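Side-chain contacts in lombricine kinase (Urechis caupo, PDB 3JPZ), which probably catalyses the reversible transfer of a phosphoryl group between ATP and lombricine, as a member of the ATP:guanido phosphotransferase (phosphagen kinase) family: residues C19-G22 against R23-F27; V42-D45 against K46-P50; K73-F76 against D77-N81. All coordinates share one frame; numbering follows the deposited sequence.

Contact 1 of 3, residues C19-G22 against R23-F27; sequences CVVG and RHLNF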
loop_
_atom_site.group_PDB
_atom_site.type_symbol
_atom_site.label_atom_id
_atom_site.label_comp_id
_atom_site.label_asym_id
_atom_site.label_seq_id
_atom_site.Cartn_x
_atom_site.Cartn_y
_atom_site.Cartn_z
ATOM N N CYS A 19 15.352 1.069 -10.870
ATOM C CA CYS A 19 14.670 2.369 -10.855
ATOM C C CYS A 19 15.568 3.514 -11.325
ATOM O O CYS A 19 16.745 3.577 -10.993
ATOM C CB CYS A 19 14.147 2.686 -9.454
ATOM S SG CYS A 19 15.439 2.787 -8.195
ATOM N N VAL A 20 14.987 4.443 -12.073
ATOM C CA VAL A 20 15.706 5.629 -12.522
ATOM C C VAL A 20 16.247 6.429 -11.341
ATOM O O VAL A 20 17.378 6.918 -11.373
ATOM C CB VAL A 20 14.788 6.537 -13.349
ATOM C CG1 VAL A 20 15.513 7.810 -13.739
ATOM C CG2 VAL A 20 14.285 5.793 -14.582
ATOM N N VAL A 21 15.444 6.551 -10.291
ATOM C CA VAL A 21 15.823 7.389 -9.157
ATOM C C VAL A 21 17.139 6.909 -8.571
ATOM O O VAL A 21 17.994 7.718 -8.214
ATOM C CB VAL A 21 14.758 7.389 -8.061
ATOM C CG1 VAL A 21 15.317 7.958 -6.765
ATOM C CG2 VAL A 21 13.541 8.179 -8.510
ATOM N N GLY A 22 17.297 5.590 -8.496
ATOM C CA GLY A 22 18.458 4.979 -7.876
ATOM C C GLY A 22 19.761 5.195 -8.620
ATOM O O GLY A 22 20.834 5.037 -8.053
ATOM N N ARG A 23 19.670 5.548 -9.896
ATOM C CA ARG A 23 20.863 5.814 -10.691
ATOM C C ARG A 23 21.286 7.271 -10.596
ATOM O O ARG A 23 22.376 7.626 -11.040
ATOM C CB ARG A 23 20.635 5.437 -12.149
ATOM C CG ARG A 23 20.788 3.949 -12.413
ATOM C CD ARG A 23 20.817 3.659 -13.901
ATOM N NE ARG A 23 19.600 4.100 -14.577
ATOM C CZ ARG A 23 18.467 3.403 -14.624
ATOM N NH1 ARG A 23 18.381 2.224 -14.025
ATOM N NH2 ARG A 23 17.414 3.887 -15.271
ATOM N N HIS A 24 20.425 8.104 -10.018
ATOM C CA HIS A 24 20.717 9.530 -9.866
ATOM C C HIS A 24 20.807 9.981 -8.410
ATOM O O HIS A 24 21.446 10.988 -8.106
ATOM C CB HIS A 24 19.668 10.363 -10.603
ATOM C CG HIS A 24 19.652 10.133 -12.082
ATOM N ND1 HIS A 24 20.627 10.629 -12.923
ATOM C CD2 HIS A 24 18.784 9.456 -12.871
ATOM C CE1 HIS A 24 20.361 10.267 -14.165
ATOM N NE2 HIS A 24 19.248 9.558 -14.162
ATOM N N LEU A 25 20.184 9.229 -7.508
ATOM C CA LEU A 25 20.133 9.610 -6.101
ATOM C C LEU A 25 21.270 8.944 -5.343
ATOM O O LEU A 25 21.067 7.948 -4.657
ATOM C CB LEU A 25 18.793 9.214 -5.472
ATOM C CG LEU A 25 18.619 9.648 -4.014
ATOM C CD1 LEU A 25 18.691 11.164 -3.880
ATOM C CD2 LEU A 25 17.317 9.125 -3.449
ATOM N N ASN A 26 22.471 9.487 -5.493
ATOM C CA ASN A 26 23.619 9.014 -4.739
ATOM C C ASN A 26 23.549 9.604 -3.342
ATOM O O ASN A 26 22.776 10.529 -3.103
ATOM C CB ASN A 26 24.919 9.408 -5.438
ATOM C CG ASN A 26 25.034 10.900 -5.662
ATOM O OD1 ASN A 26 24.593 11.701 -4.842
ATOM N ND2 ASN A 26 25.638 11.281 -6.777
ATOM N N PHE A 27 24.347 9.073 -2.421
ATOM C CA PHE A 27 24.218 9.443 -1.016
ATOM C C PHE A 27 24.321 10.941 -0.776
ATOM O O PHE A 27 23.753 11.475 0.179
ATOM C CB PHE A 27 25.284 8.770 -0.163
ATOM C CG PHE A 27 25.268 9.243 1.258
ATOM C CD1 PHE A 27 24.223 8.891 2.099
ATOM C CD2 PHE A 27 26.259 10.084 1.737
ATOM C CE1 PHE A 27 24.180 9.344 3.391
ATOM C CE2 PHE A 27 26.224 10.538 3.035
ATOM C CZ PHE A 27 25.186 10.169 3.864
HETATM O O HOH W 1 21.974 5.616 -5.635
#
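Arg23 reaches back over Val20 on the short, weakly bonded helix 20-24 of the N-terminal phosphagen kinase domain. Arg23 N donates to Val20 O at 3.1 Å. Arg23 bends about CG-CD (chi3 -60°), which lays one face of its guanidinium over Cys19 O and brings Arg23 NH2 to 3.7 Å from Val20 CG2; NH2 also forms a salt bridge with Glu82. His24 follows, its ring running beside Val20 and pointing the same way. Val20 CG1 lies in the ring plane at its edge, 3.8 Å from His24 CD2, while NE2 hydrogen-bonds to Glu82. That one carboxylate therefore takes both polar ends. At Leu25 the chain leaves the helix through an inverse gamma turn. Val21 O accepts two backbone bonds here, from His24 N above its plane and from Leu25 N almost head-on (C=O...N 171°). Leu25 runs alongside Val21, and Val21 CG1 meets Leu25 CB at 3.9 Å. CG anti to the backbone N (chi1 -177°) brings Leu25 CD2 to 4.0 Å from the same Val21 CG1. One water spans the turn, donating to Gly22 O and to Leu25 O at 2.7 Å each. Asn26 then caps the next helix, its OD1 accepting from Met29 N.

Contact 2 of 3, residues V42-D45 against K46-P50; sequences VTVD and KVIQP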
loop_
_atom_site.group_PDB
_atom_site.type_symbol
_atom_site.label_atom_id
_atom_site.label_comp_id
_atom_site.label_asym_id
_atom_site.label_seq_id
_atom_site.Cartn_x
_atom_site.Cartn_y
_atom_site.Cartn_z
ATOM N N VAL A 42 6.037 17.547 2.385
ATOM C CA VAL A 42 6.614 16.523 1.528
ATOM C C VAL A 42 8.119 16.477 1.757
ATOM O O VAL A 42 8.780 17.508 1.810
ATOM C CB VAL A 42 6.338 16.797 0.044
ATOM C CG1 VAL A 42 7.058 15.766 -0.824
ATOM C CG2 VAL A 42 4.849 16.776 -0.221
ATOM N N THR A 43 8.653 15.269 1.875
ATOM C CA THR A 43 10.072 15.070 2.120
ATOM C C THR A 43 10.692 14.246 1.002
ATOM O O THR A 43 9.983 13.604 0.236
ATOM C CB THR A 43 10.287 14.266 3.400
ATOM O OG1 THR A 43 9.801 12.936 3.191
ATOM C CG2 THR A 43 9.545 14.894 4.566
ATOM N N VAL A 44 12.019 14.244 0.929
ATOM C CA VAL A 44 12.710 13.454 -0.080
ATOM C C VAL A 44 12.267 11.999 0.021
ATOM O O VAL A 44 12.010 11.351 -0.987
ATOM C CB VAL A 44 14.249 13.553 0.050
ATOM C CG1 VAL A 44 14.751 12.810 1.287
ATOM C CG2 VAL A 44 14.921 13.014 -1.207
ATOM N N ASP A 45 12.150 11.504 1.249
ATOM C CA ASP A 45 11.756 10.126 1.473
ATOM C C ASP A 45 10.416 9.823 0.839
ATOM O O ASP A 45 10.255 8.781 0.224
ATOM C CB ASP A 45 11.718 9.804 2.963
ATOM C CG ASP A 45 13.029 9.257 3.458
ATOM O OD1 ASP A 45 13.981 9.219 2.649
ATOM O OD2 ASP A 45 13.105 8.861 4.639
ATOM N N LYS A 46 9.461 10.734 0.999
ATOM C CA LYS A 46 8.154 10.605 0.360
ATOM C C LYS A 46 8.248 10.505 -1.167
ATOM O O LYS A 46 7.623 9.643 -1.779
ATOM C CB LYS A 46 7.270 11.805 0.712
ATOM C CG LYS A 46 5.915 11.764 0.031
ATOM C CD LYS A 46 5.071 10.639 0.581
ATOM C CE LYS A 46 3.859 10.387 -0.267
ATOM N NZ LYS A 46 2.988 9.336 0.343
ATOM N N VAL A 47 9.000 11.401 -1.796
ATOM C CA VAL A 47 8.989 11.441 -3.252
ATOM C C VAL A 47 9.766 10.277 -3.853
ATOM O O VAL A 47 9.552 9.919 -5.008
ATOM C CB VAL A 47 9.522 12.770 -3.807
ATOM C CG1 VAL A 47 8.741 13.931 -3.203
ATOM C CG2 VAL A 47 11.025 12.913 -3.548
ATOM N N ILE A 48 10.647 9.664 -3.071
ATOM C CA ILE A 48 11.439 8.548 -3.599
ATOM C C ILE A 48 10.963 7.188 -3.115
ATOM O O ILE A 48 11.498 6.160 -3.528
ATOM C CB ILE A 48 12.933 8.688 -3.256
ATOM C CG1 ILE A 48 13.156 8.510 -1.755
ATOM C CG2 ILE A 48 13.464 10.028 -3.738
ATOM C CD1 ILE A 48 14.576 8.231 -1.389
ATOM N N GLN A 49 9.959 7.166 -2.248
ATOM C CA GLN A 49 9.488 5.898 -1.683
ATOM C C GLN A 49 9.265 4.807 -2.734
ATOM O O GLN A 49 9.758 3.692 -2.578
ATOM C CB GLN A 49 8.207 6.086 -0.880
ATOM C CG GLN A 49 7.765 4.808 -0.176
ATOM C CD GLN A 49 8.781 4.314 0.832
ATOM O OE1 GLN A 49 9.083 4.995 1.799
ATOM N NE2 GLN A 49 9.317 3.117 0.606
ATOM N N PRO A 50 8.509 5.114 -3.800
ATOM C CA PRO A 50 8.234 4.103 -4.829
ATOM C C PRO A 50 9.509 3.479 -5.392
ATOM O O PRO A 50 9.536 2.287 -5.705
ATOM C CB PRO A 50 7.520 4.899 -5.922
ATOM C CG PRO A 50 6.927 6.068 -5.214
ATOM C CD PRO A 50 7.878 6.407 -4.110
#
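Thr43 and Lys46 meet at the N-terminus of helix 44-53, where Thr43 is the N-cap, and their side chains cross at about a right angle. The hydroxyl of Thr43 sits between its own backbone N and carbonyl carbon (chi1 67°), a rotation that turns OG1 toward the first helical turn. There Thr43 OG1 accepts from Lys46 N at 3.1 Å in a nearly straight bond (N-H...O 165°), and it also lies beside Lys46 CB. Beyond CB the lysine leads away, and its NZ hydrogen-bonds to Pro131 O and Ser192 O.

Val42 and Val47 likewise cross close to perpendicular, one methyl against another: the 3.4 Å between Val42 CG1 and Val47 CG1 is tighter than usual van der Waals contact. This N' to N4 contact is a hydrophobic staple across the capped end. Val44 and Ile48 run at a slant to each other, CG2 of Val44 lying 4.2 Å from CG2 of Ile48. Ile48 N donates to Val44 O at 3.0 Å, and Ile48 CG1 touches the same oxygen at 3.2 Å.

Asp45 faces the dimer partner. Its OD1 accepts from Tyr30 OH and pairs with Arg135 of the second subunit, while Gln49 NE2 reaches Asp197 of that subunit. Within the helix, Asp45 OD1 lies 4.2 Å from Ile48 CD1.

Contact 3 of 3, residues K73-F76 against D77-N81; sequences KELF and DAVIN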
loop_
_atom_site.group_PDB
_atom_site.type_symbol
_atom_site.label_atom_id
_atom_site.label_comp_id
_atom_site.label_asym_id
_atom_site.label_seq_id
_atom_site.Cartn_x
_atom_site.Cartn_y
_atom_site.Cartn_z
ATOM N N LYS A 73 14.335 19.836 -6.405
ATOM C CA LYS A 73 14.584 20.174 -7.799
ATOM C C LYS A 73 15.676 19.330 -8.437
ATOM O O LYS A 73 15.525 18.867 -9.564
ATOM C CB LYS A 73 14.949 21.652 -7.923
ATOM C CG LYS A 73 15.085 22.136 -9.354
ATOM C CD LYS A 73 15.157 23.648 -9.417
ATOM C CE LYS A 73 14.568 24.175 -10.715
ATOM N NZ LYS A 73 15.029 23.388 -11.888
ATOM N N GLU A 74 16.777 19.130 -7.728
ATOM C CA GLU A 74 17.931 18.479 -8.332
ATOM C C GLU A 74 17.671 16.998 -8.576
ATOM O O GLU A 74 18.306 16.385 -9.436
ATOM C CB GLU A 74 19.170 18.663 -7.461
ATOM C CG GLU A 74 19.375 17.596 -6.407
ATOM C CD GLU A 74 20.717 17.736 -5.727
ATOM O OE1 GLU A 74 21.749 17.688 -6.430
ATOM O OE2 GLU A 74 20.736 17.912 -4.494
ATOM N N LEU A 75 16.731 16.431 -7.826
ATOM C CA LEU A 75 16.366 15.035 -8.006
ATOM C C LEU A 75 15.353 14.884 -9.130
ATOM O O LEU A 75 15.478 14.006 -9.990
ATOM C CB LEU A 75 15.813 14.446 -6.703
ATOM C CG LEU A 75 15.385 12.979 -6.770
ATOM C CD1 LEU A 75 16.443 12.107 -7.448
ATOM C CD2 LEU A 75 15.074 12.467 -5.375
ATOM N N PHE A 76 14.336 15.736 -9.125
ATOM C CA PHE A 76 13.364 15.712 -10.196
ATOM C C PHE A 76 14.031 16.054 -11.510
ATOM O O PHE A 76 13.746 15.439 -12.523
ATOM C CB PHE A 76 12.208 16.664 -9.911
ATOM C CG PHE A 76 11.230 16.116 -8.926
ATOM C CD1 PHE A 76 10.088 15.463 -9.356
ATOM C CD2 PHE A 76 11.474 16.209 -7.573
ATOM C CE1 PHE A 76 9.202 14.951 -8.457
ATOM C CE2 PHE A 76 10.588 15.684 -6.668
ATOM C CZ PHE A 76 9.456 15.056 -7.105
ATOM N N ASP A 77 14.946 17.011 -11.495
ATOM C CA ASP A 77 15.549 17.451 -12.744
ATOM C C ASP A 77 16.366 16.324 -13.372
ATOM O O ASP A 77 16.337 16.126 -14.581
ATOM C CB ASP A 77 16.394 18.699 -12.531
ATOM C CG ASP A 77 15.560 19.965 -12.514
ATOM O OD1 ASP A 77 14.319 19.861 -12.425
ATOM O OD2 ASP A 77 16.146 21.062 -12.603
ATOM N N ALA A 78 17.078 15.564 -12.553
ATOM C CA ALA A 78 17.894 14.484 -13.087
ATOM C C ALA A 78 17.004 13.386 -13.659
ATOM O O ALA A 78 17.284 12.821 -14.718
ATOM C CB ALA A 78 18.804 13.925 -12.015
ATOM N N VAL A 79 15.925 13.085 -12.950
ATOM C CA VAL A 79 15.035 12.018 -13.357
ATOM C C VAL A 79 14.302 12.420 -14.638
ATOM O O VAL A 79 14.248 11.652 -15.591
ATOM C CB VAL A 79 14.037 11.656 -12.228
ATOM C CG1 VAL A 79 12.835 10.953 -12.778
ATOM C CG2 VAL A 79 14.723 10.795 -11.175
ATOM N N ILE A 80 13.758 13.632 -14.649
ATOM C CA ILE A 80 13.089 14.186 -15.818
ATOM C C ILE A 80 13.969 14.114 -17.062
ATOM O O ILE A 80 13.487 13.841 -18.164
ATOM C CB ILE A 80 12.716 15.671 -15.588
ATOM C CG1 ILE A 80 11.608 15.792 -14.543
ATOM C CG2 ILE A 80 12.271 16.319 -16.884
ATOM C CD1 ILE A 80 11.402 17.217 -14.026
ATOM N N ASN A 81 15.256 14.382 -16.889
ATOM C CA ASN A 81 16.181 14.437 -18.023
ATOM C C ASN A 81 16.430 13.058 -18.627
ATOM O O ASN A 81 16.740 12.937 -19.812
ATOM C CB ASN A 81 17.505 15.058 -17.591
ATOM C CG ASN A 81 18.511 15.151 -18.729
ATOM O OD1 ASN A 81 18.243 15.747 -19.771
ATOM N ND2 ASN A 81 19.681 14.570 -18.522
#
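Helix 73-83 of the N-terminal domain carries an i to i+4 salt bridge on one side and an apolar face on another. Lys73 NZ approaches Asp77 OD2 at 2.7 Å, on the syn side and only 16° out of the carboxylate plane. The lysine chain runs extended until it bends at its last torsion (chi4 -45°), turning the ammonium group onto that oxygen. Lys73 CG also lies 3.6 Å from Asp77 OD2. One turn of backbone joins the same two residues: Asp77 N donates to Lys73 O at 2.7 Å. The other carboxylate oxygen, OD1, pairs with Arg263.

On the apolar face, Leu75 CD1 meets Val79 CG2 at 4.3 Å, and Phe76 CB lies 4.2 Å from Ile80 CD1. Ile80 N donates to Phe76 O at 2.8 Å, and Ile80 CG1 touches that oxygen too. The Phe76 ring leads away from Ile80 to meet Tyr69.

With a cation at each oxygen, the buried carboxylate of Asp77 is held in its rotation, and the two positive charges would be expected to favour its ionised form.

Each contact closes just one local turn, and along the chain the three follow in series, with neither nesting nor crossing. Contact 1 comes first, on helix 20-24; contact 2 starts helix 44-53, and contact 3 lies on helix 73-83. In space they converge, their centres 10 to 14 Å apart. Leu25 CD2 of contact 1 meets Ile48 CD1 of contact 2 at 3.5 Å, and Ile48 CG2 in turn packs on Leu75 CD2 of contact 3 at 3.3 Å. Val20 and Val21 rest on Val79, while Val47 lies against the Phe76 ring. The three helices thus share an apolar core within the N-terminal domain, away from the nucleotide site.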